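Local coordinates for oligopeptide ABC transporter, periplasmic oligopeptide-binding protein, putative (Thermotoga maritima MSB8, PDB 5IPW) that probably binds oligopeptides outside the cytoplasmic membrane and delivers them to an ABC transporter for uptake, at residues D349-K354 / L433-P438; L439-T444 / I464-E469. All coordinates share one frame; numbering follows the deposited sequence.

Interactions 1 and 2 follow one another along the chain, their centres about 12 Å apart: the turn at 433-438 runs straight into strand 440-445. Interaction 1 is partly buried and lies nearer the periphery, where a salt-bridge network and a small apolar patch fasten this turn to the start of helix 350-357. Interaction 2 is largely buried and pairs two parallel strands through backbone hydrogen bonds, with aliphatic and aromatic packing on one face and a cation-pi pair on the more exposed one. Leucines join the two contacts, L433 CD2 lying 3.8 Å from L439 CD1, while L352 of the helix packs near the backbone of R440.

Interaction 1 of 2, residues D349-K354 / L433-P438; sequences DEVLRK and LPDGRP
OD2 of D349 is gripped by two nitrogens of one guanidinium, R437 NH2 at 2.6 Å and R437 NH1 at 2.9 Å. D349 is the N-cap of helix 350-357, and R437 follows the type I beta turn L433-G436, so this salt bridge ties a helix start to a turn. The two side chains meet tip to tip with carboxylate and guanidinium only 12° apart. NH2 comes to OD2 nearly along the C-O bond, whereas NH1 meets the syn lone pair of OD2; NH1 also makes a weak bond to OD1.

The other oxygen of D349 faces its own helix. CG stands anti to the backbone N (chi1 -177°), which carries the carboxylate group toward the first turn of the helix; there OD1 accepts from V351 N at 2.9 Å and more weakly from L352 N, so that one carboxylate caps the helix and holds the arginine. Its charge would probably be stabilised by both the guanidinium and the helix N-terminus.

R437 is held from a second direction by D435, whose OD2 receives NE and NH1 (3.1 Å from NH1) in a side-on grip. D435 OD1 accepts from R437 N, forming an Asx turn. NH1 thus lies between two carboxylates, which together would fix the rotation of the guanidinium. The turn is closed by G436 N bonding to L433 O.

V351, on the first turn of the helix, points toward the 433-438 turn and touches it with three atoms. Its CB lies at the edge of the guanidinium, 3.5 Å from R437 NH1, and CG2 approaches D435 OD2. CG1 instead lies 4.0 Å from both L433 CB and P434 CD. Deeper in, L352 CD2 approaches L433 CD2, while one face of the guanidinium is covered near its rim by L433 CD1, 3.7 Å above the plane.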
# COMPACT_ATOMS: atom_id res chain seq x y z
N ASP A 349 33.73 13.22 -10.19
CA ASP A 349 34.87 13.58 -9.35
C ASP A 349 35.37 12.41 -8.48
O ASP A 349 34.77 12.05 -7.48
CB ASP A 349 34.49 14.78 -8.47
CG ASP A 349 35.63 15.27 -7.60
OD1 ASP A 349 36.61 14.51 -7.40
OD2 ASP A 349 35.55 16.42 -7.12
N GLU A 350 36.51 11.85 -8.88
CA GLU A 350 37.08 10.66 -8.24
C GLU A 350 37.42 10.85 -6.76
O GLU A 350 37.42 9.89 -5.98
CB GLU A 350 38.34 10.25 -9.01
CG GLU A 350 38.68 8.77 -8.94
CD GLU A 350 39.30 8.27 -10.23
OE1 GLU A 350 40.16 8.98 -10.81
OE2 GLU A 350 38.92 7.16 -10.68
N VAL A 351 37.71 12.08 -6.36
CA VAL A 351 38.09 12.38 -4.99
C VAL A 351 36.87 12.31 -4.08
O VAL A 351 36.89 11.61 -3.07
CB VAL A 351 38.76 13.78 -4.88
CG1 VAL A 351 39.13 14.10 -3.44
CG2 VAL A 351 40.00 13.85 -5.75
N LEU A 352 35.81 13.03 -4.45
CA LEU A 352 34.53 12.95 -3.74
C LEU A 352 33.94 11.54 -3.75
O LEU A 352 33.44 11.06 -2.74
CB LEU A 352 33.51 13.93 -4.33
CG LEU A 352 33.56 15.38 -3.85
CD1 LEU A 352 32.65 16.25 -4.72
CD2 LEU A 352 33.15 15.48 -2.40
N ARG A 353 34.00 10.86 -4.89
CA ARG A 353 33.51 9.49 -4.96
C ARG A 353 34.10 8.67 -3.81
O ARG A 353 33.36 7.99 -3.11
CB ARG A 353 33.85 8.83 -6.29
CG ARG A 353 33.18 7.48 -6.47
CD ARG A 353 33.78 6.70 -7.62
NE ARG A 353 33.67 7.45 -8.86
CZ ARG A 353 34.56 7.45 -9.85
NH1 ARG A 353 35.67 6.72 -9.78
NH2 ARG A 353 34.33 8.19 -10.94
N LYS A 354 35.42 8.74 -3.65
CA LYS A 354 36.14 8.00 -2.60
C LYS A 354 35.62 8.31 -1.20
O LYS A 354 35.30 7.40 -0.44
CB LYS A 354 37.65 8.30 -2.66
CG LYS A 354 38.42 7.43 -3.65
CD LYS A 354 38.92 6.13 -3.01
CE LYS A 354 40.32 6.27 -2.42
NZ LYS A 354 40.38 7.20 -1.26
N LEU A 433 39.60 17.92 1.59
CA LEU A 433 39.77 16.67 0.86
C LEU A 433 41.26 16.36 0.73
O LEU A 433 42.09 17.25 0.93
CB LEU A 433 39.12 16.78 -0.53
CG LEU A 433 37.65 17.21 -0.61
CD1 LEU A 433 37.25 17.42 -2.06
CD2 LEU A 433 36.74 16.18 0.05
N PRO A 434 41.62 15.12 0.35
CA PRO A 434 43.03 14.76 0.12
C PRO A 434 43.81 15.65 -0.85
O PRO A 434 45.04 15.61 -0.85
CB PRO A 434 42.94 13.34 -0.45
CG PRO A 434 41.70 12.78 0.14
CD PRO A 434 40.74 13.94 0.25
N ASP A 435 43.11 16.43 -1.69
CA ASP A 435 43.79 17.35 -2.60
C ASP A 435 43.78 18.80 -2.10
O ASP A 435 44.09 19.73 -2.85
CB ASP A 435 43.22 17.25 -4.03
CG ASP A 435 41.75 17.66 -4.13
OD1 ASP A 435 41.20 18.29 -3.20
OD2 ASP A 435 41.14 17.36 -5.18
N GLY A 436 43.43 19.00 -0.83
CA GLY A 436 43.42 20.34 -0.26
C GLY A 436 42.19 21.17 -0.58
O GLY A 436 42.09 22.32 -0.13
N ARG A 437 41.25 20.62 -1.34
CA ARG A 437 40.00 21.33 -1.61
C ARG A 437 39.17 21.39 -0.34
O ARG A 437 39.18 20.43 0.44
CB ARG A 437 39.16 20.65 -2.69
CG ARG A 437 39.25 21.28 -4.07
CD ARG A 437 38.26 20.62 -5.02
NE ARG A 437 38.54 19.20 -5.20
CZ ARG A 437 37.71 18.31 -5.74
NH1 ARG A 437 38.09 17.04 -5.87
NH2 ARG A 437 36.49 18.68 -6.17
N PRO A 438 38.44 22.50 -0.15
CA PRO A 438 37.51 22.55 0.98
C PRO A 438 36.48 21.44 0.83
O PRO A 438 35.95 21.25 -0.27
CB PRO A 438 36.83 23.92 0.84
CG PRO A 438 37.56 24.66 -0.23
CD PRO A 438 38.28 23.64 -1.06

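Interaction 2 of 2, residues L439-T444 / I464-E469; sequences LRFTIT and IGVWVE
R440 lays its side chain across the W467 indole, CD standing over the centre of the six-membered ring at 3.9 Å in a CH-pi contact. The guanidinium continues over the same face as a cation-pi partner, its CZ 4.1 Å from that centroid and the two planes 31° apart. An extended chain from CG to NE carries it there. W467 NE1 donates to E469 OE2 (2.8 Å), which would help fix the indole's rotation; that carboxylate also lies near the R440 charge, without a salt bridge. An alanine in place of W467 would probably leave the R440 guanidinium without its aromatic platform and E469 OE2 without the indole donor.

On the other face, V468 CG1 sits over the F441 ring, 3.8 Å from its centroid, while V466 CG1 touches F441 CE1. L439 CD2 packs against V466 CG2, and I443 CD1 against V468 CG2.

Backbone bonds set this register: W467 N to L439 O, F441 N to W467 O, a weak E469 N to F441 O, and I443 N to E469 O at 2.8 Å. W461 of helix 448-462 packs on F441, I443 and V468, and this helix ends in a Schellman motif with G465 as C-prime residue. Strand 440-445, helix 448-462 and strand 467-472 thus form a beta-alpha-beta crossover, characteristic of the alpha/beta lobes of periplasmic binding proteins.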
# COMPACT_ATOMS: atom_id res chain seq x y z
N LEU A 439 36.23 20.69 1.90
CA LEU A 439 35.25 19.62 1.85
C LEU A 439 33.85 20.22 1.73
O LEU A 439 33.27 20.71 2.71
CB LEU A 439 35.36 18.71 3.08
CG LEU A 439 34.41 17.53 3.04
CD1 LEU A 439 35.12 16.25 3.46
CD2 LEU A 439 33.22 17.79 3.94
N ARG A 440 33.33 20.18 0.51
CA ARG A 440 32.10 20.87 0.15
C ARG A 440 31.36 20.09 -0.92
O ARG A 440 31.98 19.47 -1.80
CB ARG A 440 32.41 22.28 -0.35
CG ARG A 440 31.21 23.04 -0.90
CD ARG A 440 31.59 24.45 -1.33
NE ARG A 440 30.44 25.20 -1.83
CZ ARG A 440 30.40 26.52 -2.02
NH1 ARG A 440 31.46 27.29 -1.77
NH2 ARG A 440 29.29 27.08 -2.48
N PHE A 441 30.04 20.11 -0.84
CA PHE A 441 29.19 19.62 -1.92
C PHE A 441 27.81 20.23 -1.82
O PHE A 441 27.47 20.84 -0.81
CB PHE A 441 29.11 18.09 -1.93
CG PHE A 441 28.59 17.50 -0.65
CD1 PHE A 441 29.44 17.28 0.42
CD2 PHE A 441 27.25 17.13 -0.54
CE1 PHE A 441 28.96 16.71 1.60
CE2 PHE A 441 26.77 16.57 0.63
CZ PHE A 441 27.62 16.36 1.70
N THR A 442 27.04 20.08 -2.88
CA THR A 442 25.71 20.66 -2.98
C THR A 442 24.64 19.59 -2.79
O THR A 442 24.68 18.54 -3.42
CB THR A 442 25.52 21.37 -4.33
OG1 THR A 442 26.26 22.60 -4.33
CG2 THR A 442 24.05 21.69 -4.59
N ILE A 443 23.67 19.88 -1.92
CA ILE A 443 22.51 19.04 -1.74
C ILE A 443 21.44 19.51 -2.70
O ILE A 443 21.03 20.67 -2.67
CB ILE A 443 21.95 19.11 -0.30
CG1 ILE A 443 23.00 18.60 0.70
CG2 ILE A 443 20.67 18.28 -0.18
CD1 ILE A 443 22.66 18.89 2.14
N THR A 444 21.00 18.59 -3.56
CA THR A 444 19.98 18.88 -4.54
C THR A 444 18.63 18.41 -4.03
O THR A 444 18.48 17.23 -3.68
CB THR A 444 20.27 18.16 -5.86
OG1 THR A 444 21.60 18.45 -6.28
CG2 THR A 444 19.27 18.59 -6.95
N ILE A 464 30.57 19.50 12.06
CA ILE A 464 31.59 18.48 11.77
C ILE A 464 32.52 18.89 10.62
O ILE A 464 33.32 18.08 10.13
CB ILE A 464 30.97 17.08 11.52
CG1 ILE A 464 30.09 17.06 10.26
CG2 ILE A 464 30.16 16.64 12.73
CD1 ILE A 464 29.60 15.68 9.87
N GLY A 465 32.43 20.16 10.22
CA GLY A 465 33.29 20.72 9.18
C GLY A 465 32.91 20.36 7.76
O GLY A 465 33.70 20.56 6.84
N VAL A 466 31.70 19.83 7.56
CA VAL A 466 31.24 19.47 6.24
C VAL A 466 30.41 20.61 5.67
O VAL A 466 29.35 20.95 6.21
CB VAL A 466 30.42 18.17 6.26
CG1 VAL A 466 29.74 17.94 4.92
CG2 VAL A 466 31.32 16.98 6.61
N TRP A 467 30.89 21.19 4.58
CA TRP A 467 30.27 22.36 3.96
C TRP A 467 29.22 21.92 2.94
O TRP A 467 29.54 21.19 2.01
CB TRP A 467 31.34 23.20 3.26
CG TRP A 467 30.89 24.56 2.80
CD1 TRP A 467 29.62 25.07 2.79
CD2 TRP A 467 31.72 25.58 2.24
NE1 TRP A 467 29.61 26.34 2.28
CE2 TRP A 467 30.89 26.68 1.93
CE3 TRP A 467 33.10 25.68 1.98
CZ2 TRP A 467 31.39 27.86 1.37
CZ3 TRP A 467 33.59 26.85 1.42
CH2 TRP A 467 32.74 27.93 1.13
N VAL A 468 27.98 22.36 3.12
CA VAL A 468 26.96 22.11 2.11
C VAL A 468 26.18 23.37 1.78
O VAL A 468 26.06 24.28 2.60
CB VAL A 468 25.98 20.99 2.54
CG1 VAL A 468 26.72 19.68 2.71
CG2 VAL A 468 25.23 21.37 3.81
N GLU A 469 25.68 23.41 0.55
CA GLU A 469 24.69 24.38 0.11
C GLU A 469 23.49 23.62 -0.41
O GLU A 469 23.56 22.42 -0.68
CB GLU A 469 25.24 25.29 -0.99
CG GLU A 469 26.49 26.08 -0.61
CD GLU A 469 26.26 27.05 0.53
OE1 GLU A 469 25.11 27.45 0.79
OE2 GLU A 469 27.27 27.42 1.17